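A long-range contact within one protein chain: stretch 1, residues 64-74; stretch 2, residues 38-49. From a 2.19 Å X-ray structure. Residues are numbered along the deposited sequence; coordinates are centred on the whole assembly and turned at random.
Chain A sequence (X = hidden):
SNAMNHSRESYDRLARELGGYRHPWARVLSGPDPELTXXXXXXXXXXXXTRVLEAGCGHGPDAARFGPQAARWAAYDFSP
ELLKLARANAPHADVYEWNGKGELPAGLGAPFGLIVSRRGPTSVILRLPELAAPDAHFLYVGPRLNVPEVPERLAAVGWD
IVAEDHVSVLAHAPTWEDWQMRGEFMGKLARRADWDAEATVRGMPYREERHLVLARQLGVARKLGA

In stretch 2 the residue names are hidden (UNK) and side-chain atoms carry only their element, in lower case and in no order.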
ATOM      1  N   ALA A  64       6.954   9.654   6.220  1.00 38.75           N
ATOM      2  CA  ALA A  64       7.499  10.103   7.489  1.00 35.01           C
ATOM      3  C   ALA A  64       8.480   9.091   8.023  1.00 42.17           C
ATOM      4  O   ALA A  64       9.524   9.424   8.544  1.00 44.56           O
ATOM      5  CB  ALA A  64       6.382  10.325   8.499  1.00 38.54           C
ATOM      6  N   ARG A  65       8.126   7.832   7.898  1.00 36.03           N
ATOM      7  CA  ARG A  65       8.916   6.786   8.501  1.00 33.20           C
ATOM      8  C   ARG A  65      10.182   6.376   7.706  1.00 46.95           C
ATOM      9  O   ARG A  65      11.223   6.083   8.305  1.00 39.93           O
ATOM     10  CB  ARG A  65       7.979   5.604   8.718  1.00 43.82           C
ATOM     11  CG  ARG A  65       8.594   4.341   9.162  1.00 46.25           C
ATOM     12  CD  ARG A  65       7.501   3.315   9.355  1.00 44.09           C
ATOM     13  NE  ARG A  65       8.100   1.996   9.432  1.00 48.69           N
ATOM     14  CZ  ARG A  65       7.470   0.874   9.122  1.00 42.17           C
ATOM     15  NH1 ARG A  65       6.210   0.905   8.702  1.00 41.96           N
ATOM     16  NH2 ARG A  65       8.108  -0.276   9.235  1.00 46.12           N
ATOM     17  N   PHE A  66      10.099   6.348   6.374  1.00 36.66           N
ATOM     18  CA  PHE A  66      11.222   5.888   5.540  1.00 37.10           C
ATOM     19  C   PHE A  66      11.851   7.029   4.763  1.00 42.76           C
ATOM     20  O   PHE A  66      13.000   6.938   4.334  1.00 50.42           O
ATOM     21  CB  PHE A  66      10.762   4.848   4.516  1.00 34.35           C
ATOM     22  CG  PHE A  66      10.338   3.555   5.115  1.00 36.01           C
ATOM     23  CD1 PHE A  66      11.278   2.581   5.430  1.00 43.91           C
ATOM     24  CD2 PHE A  66       9.007   3.298   5.362  1.00 33.10           C
ATOM     25  CE1 PHE A  66      10.889   1.361   5.975  1.00 42.42           C
ATOM     26  CE2 PHE A  66       8.604   2.078   5.924  1.00 36.47           C
ATOM     27  CZ  PHE A  66       9.545   1.112   6.224  1.00 39.70           C
ATOM     28  N   GLY A  67      11.079   8.087   4.565  1.00 33.35           N
ATOM     29  CA  GLY A  67      11.502   9.248   3.804  1.00 44.06           C
ATOM     30  C   GLY A  67      12.859   9.851   4.139  1.00 38.99           C
ATOM     31  O   GLY A  67      13.625  10.181   3.235  1.00 35.20           O
ATOM     32  N   PRO A  68      13.172  10.011   5.434  1.00 37.27           N
ATOM     33  CA  PRO A  68      14.463  10.640   5.738  1.00 37.88           C
ATOM     34  C   PRO A  68      15.667   9.794   5.321  1.00 39.50           C
ATOM     35  O   PRO A  68      16.781  10.313   5.280  1.00 40.62           O
ATOM     36  CB  PRO A  68      14.428  10.802   7.266  1.00 40.02           C
ATOM     37  CG  PRO A  68      12.964  10.816   7.617  1.00 42.63           C
ATOM     38  CD  PRO A  68      12.358   9.817   6.645  1.00 37.35           C
ATOM     39  N   GLN A  69      15.448   8.526   4.999  1.00 37.36           N
ATOM     40  CA  GLN A  69      16.553   7.625   4.679  1.00 37.46           C
ATOM     41  C   GLN A  69      16.953   7.783   3.221  1.00 38.75           C
ATOM     42  O   GLN A  69      18.022   7.336   2.813  1.00 43.63           O
ATOM     43  CB  GLN A  69      16.188   6.162   4.995  1.00 35.17           C
ATOM     44  CG  GLN A  69      16.656   5.703   6.360  1.00 54.22           C
ATOM     45  CD  GLN A  69      16.189   4.296   6.712  1.00 66.18           C
ATOM     46  OE1 GLN A  69      16.958   3.494   7.251  1.00 63.36           O
ATOM     47  NE2 GLN A  69      14.922   3.991   6.411  1.00 63.46           N
ATOM     48  N   ALA A  70      16.101   8.448   2.449  1.00 31.34           N
ATOM     49  CA  ALA A  70      16.341   8.662   1.016  1.00 30.44           C
ATOM     50  C   ALA A  70      16.880  10.065   0.710  1.00 34.02           C
ATOM     51  O   ALA A  70      16.806  10.962   1.544  1.00 41.18           O
ATOM     52  CB  ALA A  70      15.029   8.423   0.226  1.00 27.86           C
ATOM     53  N   ALA A  71      17.415  10.255  -0.492  1.00 39.16           N
ATOM     54  CA  ALA A  71      17.862  11.574  -0.930  1.00 41.10           C
ATOM     55  C   ALA A  71      16.659  12.481  -1.121  1.00 44.35           C
ATOM     56  O   ALA A  71      16.706  13.664  -0.800  1.00 43.97           O
ATOM     57  CB  ALA A  71      18.626  11.469  -2.257  1.00 46.56           C
ATOM     58  N   ARG A  72      15.591  11.914  -1.675  1.00 39.34           N
ATOM     59  CA  ARG A  72      14.346  12.647  -1.906  1.00 38.34           C
ATOM     60  C   ARG A  72      13.191  11.647  -1.863  1.00 41.00           C
ATOM     61  O   ARG A  72      13.301  10.557  -2.409  1.00 39.38           O
ATOM     62  CB  ARG A  72      14.384  13.353  -3.266  1.00 45.68           C
ATOM     63  CG  ARG A  72      13.118  14.147  -3.597  1.00 47.29           C
ATOM     64  CD  ARG A  72      13.282  14.989  -4.857  1.00 50.97           C
ATOM     65  NE  ARG A  72      12.071  15.761  -5.142  1.00 54.63           N
ATOM     66  CZ  ARG A  72      11.213  15.471  -6.113  1.00 49.33           C
ATOM     67  NH1 ARG A  72      11.448  14.436  -6.910  1.00 45.52           N
ATOM     68  NH2 ARG A  72      10.130  16.221  -6.297  1.00 44.47           N
ATOM     69  N   TRP A  73      12.106  12.003  -1.188  1.00 36.40           N
ATOM     70  CA  TRP A  73      10.901  11.175  -1.187  1.00 40.06           C
ATOM     71  C   TRP A  73       9.771  11.988  -1.794  1.00 40.57           C
ATOM     72  O   TRP A  73       9.174  12.830  -1.123  1.00 38.89           O
ATOM     73  CB  TRP A  73      10.531  10.766   0.243  1.00 38.08           C
ATOM     74  CG  TRP A  73       9.451   9.723   0.365  1.00 32.65           C
ATOM     75  CD1 TRP A  73       8.089   9.920   0.318  1.00 28.90           C
ATOM     76  CD2 TRP A  73       9.642   8.321   0.601  1.00 34.64           C
ATOM     77  NE1 TRP A  73       7.435   8.729   0.496  1.00 29.62           N
ATOM     78  CE2 TRP A  73       8.364   7.731   0.669  1.00 29.69           C
ATOM     79  CE3 TRP A  73      10.773   7.510   0.760  1.00 36.91           C
ATOM     80  CZ2 TRP A  73       8.185   6.367   0.875  1.00 30.44           C
ATOM     81  CZ3 TRP A  73      10.589   6.143   0.961  1.00 35.16           C
ATOM     82  CH2 TRP A  73       9.310   5.590   1.012  1.00 32.24           C
ATOM     83  N   ALA A  74       9.491  11.764  -3.071  1.00 36.24           N
ATOM     84  CA  ALA A  74       8.344  12.406  -3.697  1.00 36.29           C
ATOM     85  C   ALA A  74       7.143  11.480  -3.504  1.00 38.38           C
ATOM     86  O   ALA A  74       7.293  10.261  -3.517  1.00 40.62           O
ATOM     87  CB  ALA A  74       8.614  12.660  -5.187  1.00 31.83           C
ATOM     88  N   UNK A  38       7.801  -6.674   3.546  1.00 29.92           N
ATOM     89  CA  UNK A  38       7.773  -5.485   2.709  1.00 26.14           C
ATOM     90  C   UNK A  38       8.593  -4.364   3.361  1.00 32.40           C
ATOM     91  O   UNK A  38       9.358  -3.677   2.690  1.00 34.19           O
ATOM     92  c   UNK A  38       6.321  -5.031   2.486  1.00 28.14           C
ATOM     93  c   UNK A  38       6.145  -2.524   2.502  1.00 31.96           C
ATOM     94  c   UNK A  38       6.010  -1.302   1.863  1.00 38.10           C
ATOM     95  c   UNK A  38       6.105  -3.640   0.399  1.00 35.81           C
ATOM     96  c   UNK A  38       5.932  -1.260   0.487  1.00 40.31           C
ATOM     97  c   UNK A  38       5.974  -2.435  -0.242  1.00 37.07           C
ATOM     98  c   UNK A  38       6.195  -3.702   1.780  1.00 37.04           C
ATOM     99  N   UNK A  39       8.434  -4.174   4.666  1.00 34.14           N
ATOM    100  CA  UNK A  39       9.209  -3.146   5.368  1.00 35.60           C
ATOM    101  C   UNK A  39      10.694  -3.447   5.275  1.00 31.01           C
ATOM    102  O   UNK A  39      11.486  -2.550   5.048  1.00 36.22           O
ATOM    103  c   UNK A  39       7.449  -2.508   7.084  1.00 40.03           C
ATOM    104  o   UNK A  39       7.037  -2.454   8.260  1.00 45.87           O
ATOM    105  o   UNK A  39       6.770  -2.152   6.099  1.00 38.29           O
ATOM    106  c   UNK A  39       8.837  -3.058   6.857  1.00 31.27           C
ATOM    107  N   UNK A  40      11.072  -4.704   5.497  1.00 37.52           N
ATOM    108  CA  UNK A  40      12.473  -5.097   5.377  1.00 32.70           C
ATOM    109  C   UNK A  40      13.027  -4.841   3.973  1.00 34.38           C
ATOM    110  O   UNK A  40      14.124  -4.320   3.825  1.00 32.54           O
ATOM    111  c   UNK A  40      12.649  -6.581   5.675  1.00 40.54           C
ATOM    112  c   UNK A  40      12.696  -7.025   7.126  1.00 66.21           C
ATOM    113  c   UNK A  40      13.537  -8.294   7.189  1.00 74.13           C
ATOM    114  c   UNK A  40      13.280  -5.926   8.023  1.00 70.60           C
ATOM    115  N   UNK A  41      12.277  -5.231   2.943  1.00 28.63           N
ATOM    116  CA  UNK A  41      12.749  -5.054   1.574  1.00 30.79           C
ATOM    117  C   UNK A  41      12.903  -3.563   1.268  1.00 39.93           C
ATOM    118  O   UNK A  41      13.876  -3.140   0.643  1.00 37.21           O
ATOM    119  c   UNK A  41      11.772  -7.159   0.533  1.00 29.92           C
ATOM    120  n   UNK A  41      12.223  -9.310   0.965  1.00 34.40           N
ATOM    121  c   UNK A  41       9.987 -10.091  -1.861  1.00 38.42           C
ATOM    122  c   UNK A  41       9.660  -8.764  -2.183  1.00 40.31           C
ATOM    123  c   UNK A  41      11.364  -9.317  -0.103  1.00 35.06           C
ATOM    124  c   UNK A  41      11.058  -7.980  -0.404  1.00 34.95           C
ATOM    125  c   UNK A  41      11.758  -5.658   0.593  1.00 25.30           C
ATOM    126  c   UNK A  41      10.184  -7.707  -1.467  1.00 35.92           C
ATOM    127  c   UNK A  41      12.463  -8.007   1.338  1.00 35.71           C
ATOM    128  c   UNK A  41      10.837 -10.388  -0.833  1.00 33.19           C
ATOM    129  N   UNK A  42      11.932  -2.768   1.711  1.00 33.24           N
ATOM    130  CA  UNK A  42      11.967  -1.339   1.439  1.00 34.06           C
ATOM    131  C   UNK A  42      13.193  -0.716   2.108  1.00 30.72           C
ATOM    132  O   UNK A  42      13.946   0.028   1.500  1.00 37.10           O
ATOM    133  c   UNK A  42      10.684  -0.679   1.942  1.00 30.80           C
ATOM    134  c   UNK A  42       9.231   1.351   2.269  1.00 37.83           C
ATOM    135  c   UNK A  42      11.033   1.351   0.479  1.00 36.67           C
ATOM    136  c   UNK A  42      10.633   0.851   1.867  1.00 35.96           C
ATOM    137  N   UNK A  43      13.397  -1.055   3.372  1.00 37.96           N
ATOM    138  CA  UNK A  43      14.527  -0.532   4.110  1.00 40.59           C
ATOM    139  C   UNK A  43      15.864  -0.848   3.421  1.00 41.64           C
ATOM    140  O   UNK A  43      16.736   0.021   3.341  1.00 36.61           O
ATOM    141  o   UNK A  43      15.659  -0.617   6.210  1.00 51.06           O
ATOM    142  c   UNK A  43      14.512  -1.070   5.539  1.00 37.27           C
ATOM    143  N   UNK A  44      16.022  -2.072   2.909  1.00 39.52           N
ATOM    144  CA  UNK A  44      17.266  -2.458   2.231  1.00 36.94           C
ATOM    145  C   UNK A  44      17.508  -1.632   0.971  1.00 41.69           C
ATOM    146  O   UNK A  44      18.646  -1.407   0.581  1.00 43.37           O
ATOM    147  n   UNK A  44      18.546  -6.830   1.991  1.00 37.98           N
ATOM    148  c   UNK A  44      17.285  -4.935   3.016  1.00 36.99           C
ATOM    149  n   UNK A  44      20.126  -7.275   0.381  1.00 41.76           N
ATOM    150  n   UNK A  44      18.062  -6.489  -0.249  1.00 44.36           N
ATOM    151  c   UNK A  44      17.264  -3.953   1.852  1.00 37.97           C
ATOM    152  c   UNK A  44      17.242  -6.382   2.491  1.00 40.63           C
ATOM    153  c   UNK A  44      18.908  -6.860   0.709  1.00 45.98           C
ATOM    154  N   UNK A  45      16.431  -1.193   0.323  1.00 43.24           N
ATOM    155  CA  UNK A  45      16.535  -0.446  -0.936  1.00 32.09           C
ATOM    156  C   UNK A  45      16.829   1.060  -0.799  1.00 36.59           C
ATOM    157  O   UNK A  45      17.059   1.738  -1.799  1.00 40.70           O
ATOM    158  c   UNK A  45      15.760  -2.125  -3.686  1.00 36.10           C
ATOM    159  c   UNK A  45      15.033  -2.004  -2.346  1.00 40.42           C
ATOM    160  c   UNK A  45      15.247  -0.613  -1.734  1.00 34.95           C
ATOM    161  c   UNK A  45      13.541  -2.261  -2.502  1.00 37.67           C
ATOM    162  N   UNK A  46      16.804   1.593   0.417  1.00 34.28           N
ATOM    163  CA  UNK A  46      16.943   3.045   0.588  1.00 34.62           C
ATOM    164  C   UNK A  46      18.378   3.444   0.935  1.00 35.48           C
ATOM    165  O   UNK A  46      18.961   2.909   1.871  1.00 34.54           O
ATOM    166  c   UNK A  46      14.135   4.222   0.174  1.00 28.60           C
ATOM    167  c   UNK A  46      15.990   3.551   1.681  1.00 34.68           C
ATOM    168  c   UNK A  46      13.635   3.707   2.545  1.00 32.80           C
ATOM    169  c   UNK A  46      14.499   3.366   1.363  1.00 35.42           C
ATOM    170  N   UNK A  47      18.934   4.390   0.186  1.00 37.05           N
ATOM    171  CA  UNK A  47      20.242   4.954   0.511  1.00 38.08           C
ATOM    172  C   UNK A  47      20.142   6.470   0.430  1.00 34.16           C
ATOM    173  O   UNK A  47      19.189   6.985  -0.153  1.00 38.77           O
ATOM    174  c   UNK A  47      21.323   4.488  -0.484  1.00 40.81           C
ATOM    175  o   UNK A  47      21.206   5.236  -1.704  1.00 36.85           O
ATOM    176  c   UNK A  47      21.182   3.000  -0.763  1.00 39.49           C
ATOM    177  N   UNK A  48      21.129   7.193   0.992  1.00 37.44           N
ATOM    178  CA  UNK A  48      21.093   8.663   0.948  1.00 40.45           C
ATOM    179  C   UNK A  48      21.229   9.207  -0.473  1.00 42.87           C
ATOM    180  O   UNK A  48      21.177  10.414  -0.651  1.00 46.08           O
ATOM    181  c   UNK A  48      22.697   7.872   2.571  1.00 47.91           C
ATOM    182  c   UNK A  48      22.310   9.083   1.787  1.00 41.31           C
ATOM    183  c   UNK A  48      22.309   6.696   1.727  1.00 41.92           C
ATOM    184  N   UNK A  49      21.408   8.337  -1.465  1.00 38.07           N
ATOM    185  CA  UNK A  49      21.390   8.767  -2.861  1.00 38.78           C
ATOM    186  C   UNK A  49      20.068   8.435  -3.573  1.00 42.41           C
ATOM    187  O   UNK A  49      19.860   8.845  -4.701  1.00 46.42           O
ATOM    188  n   UNK A  49      25.146   8.864  -1.068  1.00 60.67           N
ATOM    189  c   UNK A  49      22.556   8.132  -3.634  1.00 47.41           C
ATOM    190  c   UNK A  49      23.966   8.599  -3.191  1.00 57.44           C
ATOM    191  o   UNK A  49      24.141   6.889  -1.483  1.00 63.90           O
ATOM    192  c   UNK A  49      24.421   8.042  -1.830  1.00 62.64           C
TER

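Position 38 carries seven side-chain carbons, one followed by a ring of six; it makes no contact with stretch 1. It is Phe 38.

Position 39 has two carbons, the second bearing two oxygens. One oxygen lies 2.6 Å from Arg 65 NH2, near the guanidinium plane. A short carboxylate side chain means Asp 39, and the oxygen is OD2.

Position 40 has four carbons forked at the second and points away from stretch 1: Leu 40.

Position 41 has nine carbons and one nitrogen, with fused five- and six-membered rings after the first carbon. Only an indole fits, so this is Trp 41, which is out of reach.

Position 42 again shows four carbons forked at the second, but points toward stretch 1. One terminal carbon sits 3.6 Å from the centroid of the Phe 66 ring, 9° off its normal. This is Leu 42, and the carbon is CD2, which also meets Trp 73 CH2 at 4.4 Å, at the indole edge.

Position 43 has one carbon and one oxygen; its CB lies 4.4 Å from Phe 66 CE1. It is Ser 43.

Position 44 has three carbons, a nitrogen, then a carbon carrying two more nitrogens: a guanidinium, hence Arg 44, out of reach.

Position 45, four carbons forked at the second and also out of reach, is Leu 45.

Position 46 has the same fork but points toward stretch 1, its two tips 3.7 Å from Phe 66 CB and 4.1 Å from Trp 73 CZ3. It is Leu 46, with CD1 and CD2 respectively; CD2 also lies 4.3 Å from Ala 70 CB.

Position 47 branches at its first carbon into one oxygen and one carbon, as in Thr 47. Its side chain points away, but its backbone O accepts a CA-H...O contact from Ala 70 CA (3.5 Å, 162° at H).

Position 48 has three carbons closing a ring onto the backbone N, so it is Pro 48. Its O lies 3.2 Å from Ala 71 CB.

Position 49 has three carbons, the third carrying one oxygen and one nitrogen: Gln 49.

The contact buries 542 Å², both sides summed. Leu 42 covers a face of Phe 66 while Leu 46 packs against Phe 66, Ala 70 and Trp 73. The Arg 65 NH2 to Asp 39 OD2 salt bridge, a hydrogen bond of 2.6 Å at 166°, adds a directional polar link. Beyond the helix, backbone approaches around Thr 47 and Pro 48 extend the packing.

Stretch 2 38-49: FDLWLSRLLTPQ
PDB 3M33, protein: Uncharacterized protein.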